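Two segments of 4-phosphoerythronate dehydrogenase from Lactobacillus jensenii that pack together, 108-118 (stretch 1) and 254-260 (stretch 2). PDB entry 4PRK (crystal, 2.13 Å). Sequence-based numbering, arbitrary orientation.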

ATOM      1  N   GLU A 108       2.874  -7.749 -13.056  1.00 23.99           N
ATOM      2  CA  GLU A 108       2.565  -6.403 -13.549  1.00 24.07           C
ATOM      3  C   GLU A 108       1.963  -6.444 -14.942  1.00 23.39           C
ATOM      4  O   GLU A 108       1.128  -5.595 -15.330  1.00 24.70           O
ATOM      5  N   MET A 109       2.344  -7.440 -15.704  1.00 24.50           N
ATOM      6  CA  MET A 109       1.777  -7.605 -17.057  1.00 25.24           C
ATOM      7  C   MET A 109       0.286  -8.021 -16.865  1.00 24.83           C
ATOM      8  O   MET A 109      -0.631  -7.469 -17.475  1.00 25.11           O
ATOM      9  N   ALA A 110       0.055  -8.952 -15.962  1.00 24.09           N
ATOM     10  CA  ALA A 110      -1.297  -9.360 -15.672  1.00 24.63           C
ATOM     11  C   ALA A 110      -2.165  -8.184 -15.229  1.00 25.20           C
ATOM     12  O   ALA A 110      -3.257  -7.999 -15.718  1.00 26.09           O
ATOM     13  N   VAL A 111      -1.675  -7.390 -14.280  1.00 24.90           N
ATOM     14  CA  VAL A 111      -2.439  -6.267 -13.757  1.00 22.79           C
ATOM     15  C   VAL A 111      -2.695  -5.260 -14.872  1.00 24.81           C
ATOM     16  O   VAL A 111      -3.823  -4.765 -15.029  1.00 23.58           O
ATOM     17  N   THR A 112      -1.626  -4.913 -15.590  1.00 23.51           N
ATOM     18  CA  THR A 112      -1.714  -3.954 -16.682  1.00 23.82           C
ATOM     19  C   THR A 112      -2.784  -4.367 -17.676  1.00 24.11           C
ATOM     20  O   THR A 112      -3.650  -3.551 -18.089  1.00 24.97           O
ATOM     21  N   GLN A 113      -2.738  -5.630 -18.093  1.00 23.36           N
ATOM     22  CA  GLN A 113      -3.739  -6.115 -19.063  1.00 23.67           C
ATOM     23  C   GLN A 113      -5.147  -6.080 -18.488  1.00 22.99           C
ATOM     24  O   GLN A 113      -6.072  -5.583 -19.150  1.00 20.56           O
ATOM     25  N   ALA A 114      -5.301  -6.518 -17.237  1.00 21.52           N
ATOM     26  CA  ALA A 114      -6.601  -6.422 -16.571  1.00 24.02           C
ATOM     27  C   ALA A 114      -7.149  -4.989 -16.495  1.00 25.89           C
ATOM     28  O   ALA A 114      -8.351  -4.792 -16.699  1.00 22.62           O
ATOM     29  N   MET A 115      -6.278  -4.011 -16.211  1.00 24.65           N
ATOM     30  CA  MET A 115      -6.752  -2.656 -16.042  1.00 26.11           C
ATOM     31  C   MET A 115      -7.151  -2.093 -17.394  1.00 26.32           C
ATOM     32  O   MET A 115      -8.204  -1.502 -17.522  1.00 26.26           O
ATOM     33  N   TYR A 116      -6.298  -2.257 -18.386  1.00 26.96           N
ATOM     34  CA  TYR A 116      -6.668  -1.835 -19.754  1.00 27.89           C
ATOM     35  C   TYR A 116      -8.025  -2.390 -20.206  1.00 27.15           C
ATOM     36  O   TYR A 116      -8.909  -1.645 -20.667  1.00 26.67           O
ATOM     37  N   LEU A 117      -8.194  -3.693 -20.077  1.00 26.17           N
ATOM     38  CA  LEU A 117      -9.463  -4.303 -20.462  1.00 25.81           C
ATOM     39  C   LEU A 117     -10.604  -3.841 -19.622  1.00 24.84           C
ATOM     40  O   LEU A 117     -11.664  -3.674 -20.152  1.00 27.60           O
ATOM     41  N   ASN A 118     -10.375  -3.615 -18.319  1.00 27.72           N
ATOM     42  CA  ASN A 118     -11.396  -3.057 -17.406  1.00 26.71           C
ATOM     43  C   ASN A 118     -11.816  -1.699 -17.825  1.00 25.56           C
ATOM     44  O   ASN A 118     -12.968  -1.374 -17.733  1.00 23.76           O
ATOM     45  N   ALA A 254     -16.499 -10.675 -20.415  1.00 28.61           N
ATOM     46  CA  ALA A 254     -16.390  -9.339 -21.013  1.00 30.32           C
ATOM     47  C   ALA A 254     -15.076  -9.110 -21.803  1.00 30.50           C
ATOM     48  O   ALA A 254     -15.043  -8.287 -22.723  1.00 28.14           O
ATOM     49  N   ALA A 255     -14.022  -9.879 -21.474  1.00 31.99           N
ATOM     50  CA  ALA A 255     -12.684  -9.614 -21.957  1.00 28.16           C
ATOM     51  C   ALA A 255     -11.690 -10.680 -21.525  1.00 28.44           C
ATOM     52  O   ALA A 255     -11.926 -11.404 -20.576  1.00 29.34           O
ATOM     53  N   ALA A 256     -10.535 -10.703 -22.197  1.00 26.51           N
ATOM     54  CA  ALA A 256      -9.499 -11.658 -21.886  1.00 26.99           C
ATOM     55  C   ALA A 256      -8.175 -11.052 -22.229  1.00 26.09           C
ATOM     56  O   ALA A 256      -8.064 -10.399 -23.253  1.00 26.19           O
ATOM     57  N   GLY A 257      -7.188 -11.288 -21.371  1.00 24.75           N
ATOM     58  CA  GLY A 257      -5.796 -10.888 -21.611  1.00 23.54           C
ATOM     59  C   GLY A 257      -4.904 -12.132 -21.513  1.00 24.42           C
ATOM     60  O   GLY A 257      -4.804 -12.780 -20.449  1.00 23.92           O
ATOM     61  N   LEU A 258      -4.283 -12.494 -22.637  1.00 25.70           N
ATOM     62  CA  LEU A 258      -3.546 -13.744 -22.719  1.00 27.49           C
ATOM     63  C   LEU A 258      -2.136 -13.416 -23.053  1.00 27.63           C
ATOM     64  O   LEU A 258      -1.903 -12.752 -24.047  1.00 29.16           O
ATOM     65  N   ASP A 259      -1.189 -13.876 -22.248  1.00 25.98           N
ATOM     66  CA  ASP A 259       0.240 -13.751 -22.633  1.00 26.65           C
ATOM     67  C   ASP A 259       0.738 -15.080 -23.181  1.00 28.77           C
ATOM     68  O   ASP A 259       1.902 -15.209 -23.541  1.00 29.46           O
ATOM     69  N   THR A 260      -0.151 -16.072 -23.201  1.00 27.05           N
ATOM     70  CA  THR A 260       0.185 -17.430 -23.558  1.00 27.64           C
ATOM     71  C   THR A 260      -1.091 -18.091 -24.041  1.00 29.77           C
ATOM     72  O   THR A 260      -2.151 -17.710 -23.572  1.00 29.36           O
TER

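The most unusual feature of this contact is the glycine at its centre. Gly257 lies against the helix where a CB would point toward it. An ideal CB on Gly257 would sit 2.4 Å from Gln113 OE1, which is a clash, and 3.5 Å from Leu117 CD1, which is tight. With no CB there, the Gln113 side chain comes right down onto the strand backbone, and Gln113 OE1 rests 3.0 Å from Gly257 CA.

The helix segment 108-118 runs nearly antiparallel to the strand, 255-258, at an angle of 155°. The axes approach to 8.2 Å. Ala255 and Gly257 are the strand residues facing the helix. Gln113 and Gly257 are paired across the contact, with Gln113 CA 5.8 Å from Gly257 CA. One helical turn on, Leu117 CA is 6.4 Å from Ala255 CA.

Three helix side chains point toward the second stretch: Met109, Gln113 and Leu117. They are spaced four residues apart, so they line one face of the helix. From the other stretch, Ala255 and Asp259 point toward the helix, with Gly257 between them. Ala256 and Leu258 alternate with these and point away, as expected in a strand.

Leu117 has the largest area covered. Its rotamer is m, t. Leu117 CB meets Ala255 CB at 3.9 Å, an apolar contact. Leu117 CD1 reaches the backbone, 3.3 Å from Ala256 O and 3.6 Å from Gly257 N. A leucine methyl thus packs on peptide atoms beside the glycine.

Gln113 has chi1 m and chi2 t, with chi3 at 29°. Gln113 OE1 also comes within 3.3 Å of Leu258 N, but the angle is poor and this is not a hydrogen bond. No hydrogen bond links the two stretches. The other end of the amide turns to the helix itself: Gln113 NE2 gives a weak hydrogen bond to Met109 SD at 3.5 Å. NE2 is also hydrogen-bonded elsewhere in the structure.

Met109 has chi1 t and chi2 p, while chi3, at 118°, lies between wells. Its terminal methyl touches the far end of the contact, with Met109 CE 4.2 Å from Asp259 OD1. Asp259 has chi1 t. Both of its carboxylate oxygens are hydrogen-bonded elsewhere in the structure.

The interface is small, burying 273 Å² over both sides. It rests on close packing against a strand with little side-chain bulk facing the helix. No water or bound group is included in these two segments.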

ATOM      1  CB  GLU A 108       3.814  -5.499 -13.478  1.00 23.64           C
ATOM      2  CG  GLU A 108       4.138  -5.040 -12.067  1.00 22.17           C
ATOM      3  CD  GLU A 108       5.366  -4.142 -11.927  1.00 23.55           C
ATOM      4  OE1 GLU A 108       5.870  -3.590 -12.943  1.00 21.19           O
ATOM      5  OE2 GLU A 108       5.796  -3.922 -10.770  1.00 20.69           O
ATOM      6  CB  MET A 109       2.573  -8.638 -17.891  1.00 23.33           C
ATOM      7  CG  MET A 109       1.964  -8.937 -19.252  1.00 26.87           C
ATOM      8  SD  MET A 109       1.964  -7.491 -20.346  1.00 30.60           S
ATOM      9  CE  MET A 109       3.011  -8.125 -21.639  1.00 31.20           C
ATOM     10  CB  ALA A 110      -1.251 -10.401 -14.605  1.00 26.56           C
ATOM     11  CB  VAL A 111      -1.675  -5.554 -12.637  1.00 21.24           C
ATOM     12  CG1 VAL A 111      -2.224  -4.166 -12.333  1.00 22.11           C
ATOM     13  CG2 VAL A 111      -1.651  -6.400 -11.417  1.00 21.27           C
ATOM     14  CB  THR A 112      -0.358  -3.892 -17.429  1.00 24.36           C
ATOM     15  OG1 THR A 112       0.596  -3.267 -16.606  1.00 23.43           O
ATOM     16  CG2 THR A 112      -0.437  -3.133 -18.668  1.00 23.35           C
ATOM     17  CB  GLN A 113      -3.422  -7.529 -19.516  1.00 26.34           C
ATOM     18  CG  GLN A 113      -2.292  -7.559 -20.507  1.00 26.64           C
ATOM     19  CD  GLN A 113      -2.096  -8.924 -21.194  1.00 27.40           C
ATOM     20  OE1 GLN A 113      -3.031  -9.694 -21.368  1.00 27.09           O
ATOM     21  NE2 GLN A 113      -0.853  -9.205 -21.608  1.00 27.13           N
ATOM     22  CB  ALA A 114      -6.596  -7.020 -15.177  1.00 23.11           C
ATOM     23  CB  MET A 115      -5.724  -1.730 -15.401  1.00 26.58           C
ATOM     24  CG  MET A 115      -4.944  -2.390 -14.311  1.00 32.51           C
ATOM     25  SD  MET A 115      -4.519  -1.231 -13.053  1.00 47.09           S
ATOM     26  CE  MET A 115      -6.287  -1.260 -12.539  1.00 34.11           C
ATOM     27  CB  TYR A 116      -5.579  -2.198 -20.739  1.00 27.97           C
ATOM     28  CG  TYR A 116      -5.855  -1.842 -22.173  1.00 28.74           C
ATOM     29  CD1 TYR A 116      -6.597  -2.673 -22.932  1.00 32.32           C
ATOM     30  CD2 TYR A 116      -5.262  -0.739 -22.779  1.00 33.69           C
ATOM     31  CE1 TYR A 116      -6.865  -2.410 -24.247  1.00 35.19           C
ATOM     32  CE2 TYR A 116      -5.475  -0.456 -24.121  1.00 33.74           C
ATOM     33  CZ  TYR A 116      -6.300  -1.312 -24.830  1.00 36.38           C
ATOM     34  OH  TYR A 116      -6.573  -1.173 -26.110  1.00 31.52           O
ATOM     35  CB  LEU A 117      -9.382  -5.822 -20.447  1.00 24.18           C
ATOM     36  CG  LEU A 117      -8.364  -6.345 -21.431  1.00 22.88           C
ATOM     37  CD1 LEU A 117      -8.114  -7.814 -21.260  1.00 22.11           C
ATOM     38  CD2 LEU A 117      -8.826  -5.998 -22.858  1.00 24.94           C
ATOM     39  CB  ASN A 118     -10.910  -2.998 -15.956  1.00 26.68           C
ATOM     40  CG  ASN A 118     -11.907  -2.344 -15.013  1.00 26.59           C
ATOM     41  OD1 ASN A 118     -12.993  -2.872 -14.769  1.00 25.83           O
ATOM     42  ND2 ASN A 118     -11.503  -1.233 -14.397  1.00 24.90           N
ATOM     43  CB  ALA A 254     -16.556  -8.278 -19.943  1.00 31.25           C
ATOM     44  CB  ALA A 255     -12.200  -8.239 -21.472  1.00 27.44           C
ATOM     45  CB  ALA A 256      -9.691 -12.920 -22.711  1.00 28.50           C
ATOM     46  CB  LEU A 258      -4.128 -14.655 -23.798  1.00 28.87           C
ATOM     47  CG  LEU A 258      -5.675 -14.763 -23.790  1.00 34.70           C
ATOM     48  CD1 LEU A 258      -6.179 -15.400 -25.051  1.00 41.97           C
ATOM     49  CD2 LEU A 258      -6.189 -15.552 -22.618  1.00 33.89           C
ATOM     50  CB  ASP A 259       1.076 -13.397 -21.418  1.00 24.68           C
ATOM     51  CG  ASP A 259       2.498 -13.014 -21.783  1.00 25.51           C
ATOM     52  OD1 ASP A 259       2.658 -12.132 -22.672  1.00 24.09           O
ATOM     53  OD2 ASP A 259       3.452 -13.590 -21.173  1.00 26.01           O
ATOM     54  CB  THR A 260       0.688 -18.208 -22.365  1.00 29.19           C
ATOM     55  OG1 THR A 260       1.005 -19.533 -22.777  1.00 27.73           O
ATOM     56  CG2 THR A 260      -0.380 -18.260 -21.223  1.00 29.91           C
TER